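Allantoin racemase (Pseudomonas fluorescens, PDB 5LG5) racemises allantoin and probably interconverts the D and L forms of other 5-monosubstituted hydantoins. Local coordinates at residues A41-G46 with A145-E150; L87-V92 with T219-T224. All blocks are in the same frame, centred on the assembly; numbering follows the deposited sequence.

Contact 1 (A41-G46 with A145-E150)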
ATOM      1  N   ALA E  41      33.135   1.465 -11.017  1.00 16.50           N
ATOM      2  CA  ALA E  41      33.691   2.359 -10.005  1.00 18.82           C
ATOM      3  C   ALA E  41      34.357   1.563  -8.874  1.00 18.09           C
ATOM      4  O   ALA E  41      34.003   0.407  -8.627  1.00 14.08           O
ATOM      5  CB  ALA E  41      32.608   3.285  -9.458  1.00 22.75           C
ATOM      6  N   GLU E  42      35.322   2.167  -8.183  1.00 17.07           N
ATOM      7  CA  GLU E  42      36.009   1.449  -7.103  1.00 16.46           C
ATOM      8  C   GLU E  42      35.093   1.266  -5.897  1.00 14.24           C
ATOM      9  O   GLU E  42      35.319   0.424  -5.034  1.00 17.22           O
ATOM     10  CB  GLU E  42      37.304   2.169  -6.712  1.00 18.74           C
ATOM     11  CG  GLU E  42      37.104   3.586  -6.191  1.00 20.20           C
ATOM     12  CD  GLU E  42      38.414   4.240  -5.790  1.00 21.31           C
ATOM     13  OE1 GLU E  42      39.355   3.513  -5.415  1.00 25.77           O
ATOM     14  OE2 GLU E  42      38.507   5.479  -5.871  1.00 21.77           O
ATOM     15  N   SER E  43      34.071   2.100  -5.833  1.00 14.33           N
ATOM     16  CA  SER E  43      33.010   1.936  -4.864  1.00 16.08           C
ATOM     17  C   SER E  43      31.739   2.455  -5.506  1.00 14.47           C
ATOM     18  O   SER E  43      31.763   3.433  -6.258  1.00 13.15           O
ATOM     19  CB  SER E  43      33.334   2.656  -3.550  1.00 17.27           C
ATOM     20  OG  SER E  43      33.228   4.052  -3.697  1.00 20.50           O
ATOM     21  N   VAL E  44      30.631   1.779  -5.228  1.00 14.37           N
ATOM     22  CA  VAL E  44      29.360   2.129  -5.848  1.00 14.23           C
ATOM     23  C   VAL E  44      28.474   2.973  -4.945  1.00 15.95           C
ATOM     24  O   VAL E  44      27.869   2.457  -4.006  1.00 17.24           O
ATOM     25  CB  VAL E  44      28.608   0.880  -6.246  1.00 12.68           C
ATOM     26  CG1 VAL E  44      27.277   1.266  -6.884  1.00 19.14           C
ATOM     27  CG2 VAL E  44      29.459   0.068  -7.198  1.00 12.21           C
ATOM     28  N   GLU E  45      28.386   4.267  -5.236  1.00 14.01           N
ATOM     29  CA  GLU E  45      27.687   5.183  -4.344  1.00 24.00           C
ATOM     30  C   GLU E  45      26.729   6.081  -5.111  1.00 21.45           C
ATOM     31  O   GLU E  45      26.866   7.307  -5.088  1.00 29.35           O
ATOM     32  CB  GLU E  45      28.703   6.055  -3.589  1.00 23.25           C
ATOM     33  CG  GLU E  45      29.664   5.261  -2.700  1.00 20.40           C
ATOM     34  CD  GLU E  45      30.837   6.107  -2.211  1.00 26.93           C
ATOM     35  OE1 GLU E  45      31.211   7.079  -2.914  1.00 18.61           O
ATOM     36  OE2 GLU E  45      31.367   5.808  -1.113  1.00 28.33           O
ATOM     37  N   GLY E  46      25.750   5.476  -5.773  1.00 13.63           N
ATOM     38  CA  GLY E  46      24.790   6.235  -6.548  1.00 13.51           C
ATOM     39  C   GLY E  46      24.274   5.507  -7.773  1.00 11.68           C
ATOM     40  O   GLY E  46      24.693   4.381  -8.082  1.00  8.84           O
ATOM     41  N   ALA E 145      31.969   6.717   3.749  1.00 28.24           N
ATOM     42  CA  ALA E 145      32.062   6.099   2.428  1.00 22.49           C
ATOM     43  C   ALA E 145      32.536   4.655   2.538  1.00 30.10           C
ATOM     44  O   ALA E 145      33.160   4.275   3.537  1.00 29.04           O
ATOM     45  CB  ALA E 145      32.978   6.897   1.510  1.00 26.99           C
ATOM     46  N   VAL E 146      32.232   3.859   1.510  1.00 27.73           N
ATOM     47  CA  VAL E 146      32.603   2.447   1.478  1.00 26.37           C
ATOM     48  C   VAL E 146      34.089   2.213   1.776  1.00 29.77           C
ATOM     49  O   VAL E 146      34.435   1.370   2.606  1.00 31.15           O
ATOM     50  CB  VAL E 146      32.256   1.804   0.114  1.00 22.53           C
ATOM     51  CG1 VAL E 146      32.740   0.370   0.064  1.00 31.42           C
ATOM     52  CG2 VAL E 146      30.745   1.866  -0.147  1.00 31.03           C
ATOM     53  N   LEU E 147      34.965   2.972   1.126  1.00 31.01           N
ATOM     54  CA  LEU E 147      36.403   2.743   1.274  1.00 33.88           C
ATOM     55  C   LEU E 147      36.913   3.174   2.639  1.00 33.68           C
ATOM     56  O   LEU E 147      37.951   2.701   3.100  1.00 35.39           O
ATOM     57  CB  LEU E 147      37.184   3.456   0.166  1.00 31.02           C
ATOM     58  CG  LEU E 147      36.845   3.049  -1.271  1.00 32.18           C
ATOM     59  CD1 LEU E 147      37.649   3.887  -2.240  1.00 27.93           C
ATOM     60  CD2 LEU E 147      37.139   1.566  -1.474  1.00 26.46           C
ATOM     61  N   GLU E 148      36.154   4.043   3.296  1.00 31.17           N
ATOM     62  CA  GLU E 148      36.523   4.556   4.610  1.00 35.48           C
ATOM     63  C   GLU E 148      36.406   3.448   5.656  1.00 35.19           C
ATOM     64  O   GLU E 148      36.940   3.565   6.759  1.00 31.59           O
ATOM     65  CB  GLU E 148      35.615   5.741   4.967  1.00 30.15           C
ATOM     66  CG  GLU E 148      36.314   7.093   5.120  1.00 32.28           C
ATOM     67  CD  GLU E 148      35.321   8.262   5.169  1.00 43.27           C
ATOM     68  OE1 GLU E 148      34.166   8.094   4.705  1.00 38.63           O
ATOM     69  OE2 GLU E 148      35.689   9.346   5.675  1.00 43.87           O
ATOM     70  N   LEU E 149      35.710   2.367   5.305  1.00 34.54           N
ATOM     71  CA  LEU E 149      35.506   1.279   6.254  1.00 36.89           C
ATOM     72  C   LEU E 149      36.823   0.630   6.595  1.00 35.64           C
ATOM     73  O   LEU E 149      37.075   0.304   7.752  1.00 34.80           O
ATOM     74  CB  LEU E 149      34.543   0.205   5.726  1.00 32.80           C
ATOM     75  CG  LEU E 149      33.026   0.371   5.562  1.00 38.15           C
ATOM     76  CD1 LEU E 149      32.598   1.784   5.232  1.00 40.90           C
ATOM     77  CD2 LEU E 149      32.506  -0.597   4.499  1.00 34.48           C
ATOM     78  N   GLU E 150      37.680   0.460   5.594  1.00 38.92           N
ATOM     79  CA  GLU E 150      38.939  -0.220   5.847  1.00 37.82           C
ATOM     80  C   GLU E 150      40.089   0.730   6.188  1.00 38.62           C
ATOM     81  O   GLU E 150      41.084   0.307   6.780  1.00 41.84           O
ATOM     82  CB  GLU E 150      39.296  -1.085   4.632  1.00 45.39           C
ATOM     83  CG  GLU E 150      38.529  -2.414   4.582  1.00 47.53           C
ATOM     84  CD  GLU E 150      39.100  -3.476   5.516  1.00 50.40           C
ATOM     85  OE1 GLU E 150      40.290  -3.366   5.888  1.00 55.11           O
ATOM     86  OE2 GLU E 150      38.361  -4.426   5.871  1.00 46.30           O
TER
HETATM   87  O   HOH W   1      33.774   5.049  -1.400  1.00 26.13           O
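Leu-147 and Val-146 lie against Glu-42 and Ser-43, while Glu-45 closes the polar side of the contact. Leu-147 starts with CB pointing at segment 41-46, and CG, anti to the carbonyl carbon (chi1 -59°), comes within 4.2 Å of Ser-43 CB. Its two methyls then divide: CD1 sits 3.6 Å from Glu-42 OE1 and equally near CD of that carboxylate, whereas CD2 stands 4.2 Å from the backbone Glu-42 O. The two side chains cross at about a right angle, with CD1 lying against the end of the glutamate chain. Glu-42 OE2 also accepts from the backbone N of Lys-232 of the second subunit. Beside this, Ser-43 CB lies 3.9 Å from Val-146 CB. Glu-45 extends its chain to bring OE2 to Ala-145 CB at 3.3 Å and to Val-146 N at 3.4 Å, a weak hydrogen bond (155° at the hydrogen). A water 2.6 Å from Ser-43 OG donates to Glu-45 OE2 and weakly accepts from Leu-147 N at 3.5 Å, joining both segments. Lys-231 of the second subunit forms a salt bridge with Glu-45 OE1 and a hydrogen bond with Ser-43 OG. The loop between strand 40-41 and helix 47-63 thus meets the turn leading into helix 148-151, with Ile-14 of helix 12-25 packed on both Val-146 and Leu-147.

Contact 2 (L87-V92 with T219-T224)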
ATOM      1  N   LEU E  87      20.121 -14.010 -17.841  1.00 11.81           N
ATOM      2  CA  LEU E  87      21.310 -14.554 -18.473  1.00 13.50           C
ATOM      3  C   LEU E  87      21.625 -15.971 -18.010  1.00 15.04           C
ATOM      4  O   LEU E  87      22.118 -16.784 -18.790  1.00 15.45           O
ATOM      5  CB  LEU E  87      22.505 -13.646 -18.184  1.00 13.89           C
ATOM      6  CG  LEU E  87      22.421 -12.281 -18.872  1.00 14.84           C
ATOM      7  CD1 LEU E  87      23.508 -11.380 -18.341  1.00 12.00           C
ATOM      8  CD2 LEU E  87      22.552 -12.463 -20.392  1.00 19.36           C
ATOM      9  N   LEU E  88      21.330 -16.268 -16.745  1.00 11.03           N
ATOM     10  CA  LEU E  88      21.790 -17.519 -16.146  1.00 10.92           C
ATOM     11  C   LEU E  88      20.678 -18.551 -15.950  1.00 13.11           C
ATOM     12  O   LEU E  88      19.513 -18.192 -15.826  1.00 11.59           O
ATOM     13  CB  LEU E  88      22.447 -17.213 -14.804  1.00  9.74           C
ATOM     14  CG  LEU E  88      23.679 -16.318 -14.877  1.00 11.12           C
ATOM     15  CD1 LEU E  88      24.115 -15.900 -13.475  1.00 10.57           C
ATOM     16  CD2 LEU E  88      24.771 -17.124 -15.555  1.00 15.36           C
ATOM     17  N   ASN E  89      21.051 -19.828 -15.900  1.00 13.47           N
ATOM     18  CA  ASN E  89      20.140 -20.894 -15.494  1.00 13.97           C
ATOM     19  C   ASN E  89      20.562 -21.501 -14.163  1.00 12.39           C
ATOM     20  O   ASN E  89      20.385 -22.695 -13.932  1.00 14.65           O
ATOM     21  CB  ASN E  89      20.047 -21.992 -16.563  1.00 18.19           C
ATOM     22  CG  ASN E  89      19.429 -21.501 -17.851  1.00 23.02           C
ATOM     23  OD1 ASN E  89      20.063 -20.793 -18.633  1.00 29.15           O
ATOM     24  ND2 ASN E  89      18.177 -21.881 -18.081  1.00 24.53           N
ATOM     25  N   VAL E  90      21.172 -20.678 -13.318  1.00 10.84           N
ATOM     26  CA  VAL E  90      21.485 -21.056 -11.950  1.00 12.06           C
ATOM     27  C   VAL E  90      20.965 -19.971 -11.020  1.00 10.77           C
ATOM     28  O   VAL E  90      20.746 -18.840 -11.460  1.00 12.61           O
ATOM     29  CB  VAL E  90      22.997 -21.248 -11.752  1.00  7.98           C
ATOM     30  CG1 VAL E  90      23.489 -22.383 -12.656  1.00 10.60           C
ATOM     31  CG2 VAL E  90      23.742 -19.951 -12.019  1.00  9.56           C
ATOM     32  N   PRO E  91      20.740 -20.315  -9.744  1.00  8.04           N
ATOM     33  CA  PRO E  91      20.222 -19.293  -8.833  1.00 11.98           C
ATOM     34  C   PRO E  91      21.161 -18.109  -8.672  1.00 10.23           C
ATOM     35  O   PRO E  91      22.396 -18.236  -8.683  1.00 10.28           O
ATOM     36  CB  PRO E  91      20.024 -20.053  -7.498  1.00 11.27           C
ATOM     37  CG  PRO E  91      20.814 -21.306  -7.633  1.00 11.47           C
ATOM     38  CD  PRO E  91      20.821 -21.641  -9.106  1.00  8.53           C
ATOM     39  N   VAL E  92      20.547 -16.936  -8.579  1.00 10.46           N
ATOM     40  CA  VAL E  92      21.266 -15.702  -8.342  1.00  9.32           C
ATOM     41  C   VAL E  92      20.724 -15.101  -7.045  1.00 11.77           C
ATOM     42  O   VAL E  92      19.521 -15.011  -6.852  1.00 12.44           O
ATOM     43  CB  VAL E  92      21.056 -14.708  -9.500  1.00 13.98           C
ATOM     44  CG1 VAL E  92      21.846 -13.421  -9.251  1.00 12.09           C
ATOM     45  CG2 VAL E  92      21.451 -15.353 -10.840  1.00 10.57           C
ATOM     46  N   THR E 219      16.322 -20.157 -10.981  1.00  8.55           N
ATOM     47  CA  THR E 219      15.488 -19.073 -11.493  1.00 12.21           C
ATOM     48  C   THR E 219      14.398 -19.590 -12.434  1.00 11.07           C
ATOM     49  O   THR E 219      14.648 -20.434 -13.293  1.00 10.86           O
ATOM     50  CB  THR E 219      16.335 -18.038 -12.252  1.00 11.21           C
ATOM     51  OG1 THR E 219      17.426 -17.615 -11.425  1.00  9.46           O
ATOM     52  CG2 THR E 219      15.492 -16.834 -12.664  1.00  7.80           C
ATOM     53  N   SER E 220      13.173 -19.120 -12.240  1.00  9.98           N
ATOM     54  CA  SER E 220      12.101 -19.450 -13.167  1.00  9.85           C
ATOM     55  C   SER E 220      12.364 -18.812 -14.524  1.00 12.39           C
ATOM     56  O   SER E 220      12.606 -17.595 -14.603  1.00  8.38           O
ATOM     57  CB  SER E 220      10.760 -18.959 -12.633  1.00  9.28           C
ATOM     58  OG  SER E 220       9.743 -19.223 -13.588  1.00 10.72           O
ATOM     59  N   LYS E 221      12.281 -19.607 -15.589  1.00 10.94           N
ATOM     60  CA  LYS E 221      12.563 -19.083 -16.922  1.00 11.02           C
ATOM     61  C   LYS E 221      11.287 -18.853 -17.714  1.00 11.44           C
ATOM     62  O   LYS E 221      11.322 -18.672 -18.930  1.00 16.20           O
ATOM     63  CB  LYS E 221      13.501 -20.018 -17.696  1.00  9.81           C
ATOM     64  CG  LYS E 221      14.805 -20.396 -16.971  1.00 12.47           C
ATOM     65  CD  LYS E 221      15.640 -19.176 -16.587  1.00 11.44           C
ATOM     66  CE  LYS E 221      16.313 -18.531 -17.779  1.00 11.64           C
ATOM     67  NZ  LYS E 221      17.186 -17.397 -17.327  1.00  8.41           N
ATOM     68  N   ILE E 222      10.165 -18.825 -17.015  1.00 11.87           N
ATOM     69  CA  ILE E 222       8.849 -18.786 -17.658  1.00 11.44           C
ATOM     70  C   ILE E 222       8.433 -17.411 -18.212  1.00 10.86           C
ATOM     71  O   ILE E 222       7.731 -17.326 -19.214  1.00 12.58           O
ATOM     72  CB  ILE E 222       7.750 -19.334 -16.702  1.00 11.53           C
ATOM     73  CG1 ILE E 222       6.509 -19.773 -17.489  1.00 16.89           C
ATOM     74  CG2 ILE E 222       7.385 -18.315 -15.615  1.00  9.30           C
ATOM     75  CD1 ILE E 222       6.702 -21.087 -18.229  1.00 14.13           C
ATOM     76  N   ARG E 223       8.879 -16.325 -17.600  1.00 11.39           N
ATOM     77  CA  ARG E 223       8.368 -15.029 -18.036  1.00 11.27           C
ATOM     78  C   ARG E 223       9.420 -13.945 -17.937  1.00 11.28           C
ATOM     79  O   ARG E 223      10.189 -13.732 -18.879  1.00 13.51           O
ATOM     80  CB  ARG E 223       7.112 -14.637 -17.237  1.00 11.26           C
ATOM     81  CG  ARG E 223       6.275 -13.533 -17.889  1.00  9.96           C
ATOM     82  CD  ARG E 223       5.292 -12.943 -16.900  1.00 11.56           C
ATOM     83  NE  ARG E 223       4.347 -11.990 -17.486  1.00 11.61           N
ATOM     84  CZ  ARG E 223       3.728 -11.040 -16.788  1.00 12.52           C
ATOM     85  NH1 ARG E 223       3.975 -10.900 -15.495  1.00 11.29           N
ATOM     86  NH2 ARG E 223       2.877 -10.213 -17.389  1.00 15.15           N
ATOM     87  N   THR E 224       9.434 -13.257 -16.799  1.00  6.95           N
ATOM     88  CA  THR E 224      10.306 -12.113 -16.593  1.00  9.71           C
ATOM     89  C   THR E 224      11.772 -12.449 -16.829  1.00 10.58           C
ATOM     90  O   THR E 224      12.490 -11.675 -17.472  1.00  9.89           O
ATOM     91  CB  THR E 224      10.155 -11.567 -15.174  1.00  9.63           C
ATOM     92  OG1 THR E 224       8.769 -11.329 -14.910  1.00  9.91           O
ATOM     93  CG2 THR E 224      10.948 -10.289 -14.996  1.00  9.14           C
TER
HETATM   94  O   HOH W   2      19.143 -18.364 -19.968  1.00 25.84           O
HETATM   95  O   HOH W   3      19.339 -17.119 -13.108  1.00  8.10           O
HETATM   96  O   HOH W   4      17.432 -16.808  -8.668  1.00 11.61           O
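Lys-221 reaches Leu-88, its NZ donating to Leu-88 O at 2.9 Å. The ammonium stands above the carbonyl plane, with a C=O...N angle of 143°. The same nitrogen also bonds to the carbonyls of Gln-85, Glu-86 and Tyr-225, so four carbonyl oxygens grip it. On the way there the lysine chain is bent at chi2 (-58°) and chi3 (-73°) and passes the Asn-89 amide, whose ND2 lies 3.8 Å from Lys-221 CE; the two side chains cross at about a right angle. A second meeting is mostly water-mediated: Thr-219 OG1 is 3.5 Å from Val-90 O, and one water lies between them, 2.6 Å from Thr-219 OG1 and 2.8 Å from Val-90 O. Another water, 2.9 Å from Thr-219 OG1, accepts from Val-92 N at 3.1 Å. A positive charge among the carbonyls ending a helix would probably be favoured by the helix dipole. Further out, Thr-219 packs on Gln-85 and Tyr-225. The loop after helix 201-214 is therefore tied to the C-terminal end of helix 81-87 and to the approach to strand 92-94, with Pro-91 resting on Leu-212 and Val-213 of helix 201-214.

In the fold
Contacts 1 and 2 lie on opposite sides of the chain's centre, with their centres 30 Å apart and their nearest atoms about 16 Å apart. Their segments alternate along the sequence: 41-46, 87-92, 145-150, 219-224. The earlier segment of each belongs to the half built on the parallel sheet 31-35, 2-7, 70-74, 92-94, and helix 47-63 joins them: Gly-46 is its N-cap, whereas Leu-87 and Leu-88 pack near its other end. Contact 1 joins this half to the turn after strand 136-141 of the second sheet; in contact 2 the loop after helix 201-214 meets the loop before strand 92-94. Both touch the second subunit, and segment 219-224 also the third, so both lie at interfaces of the six-chain assembly.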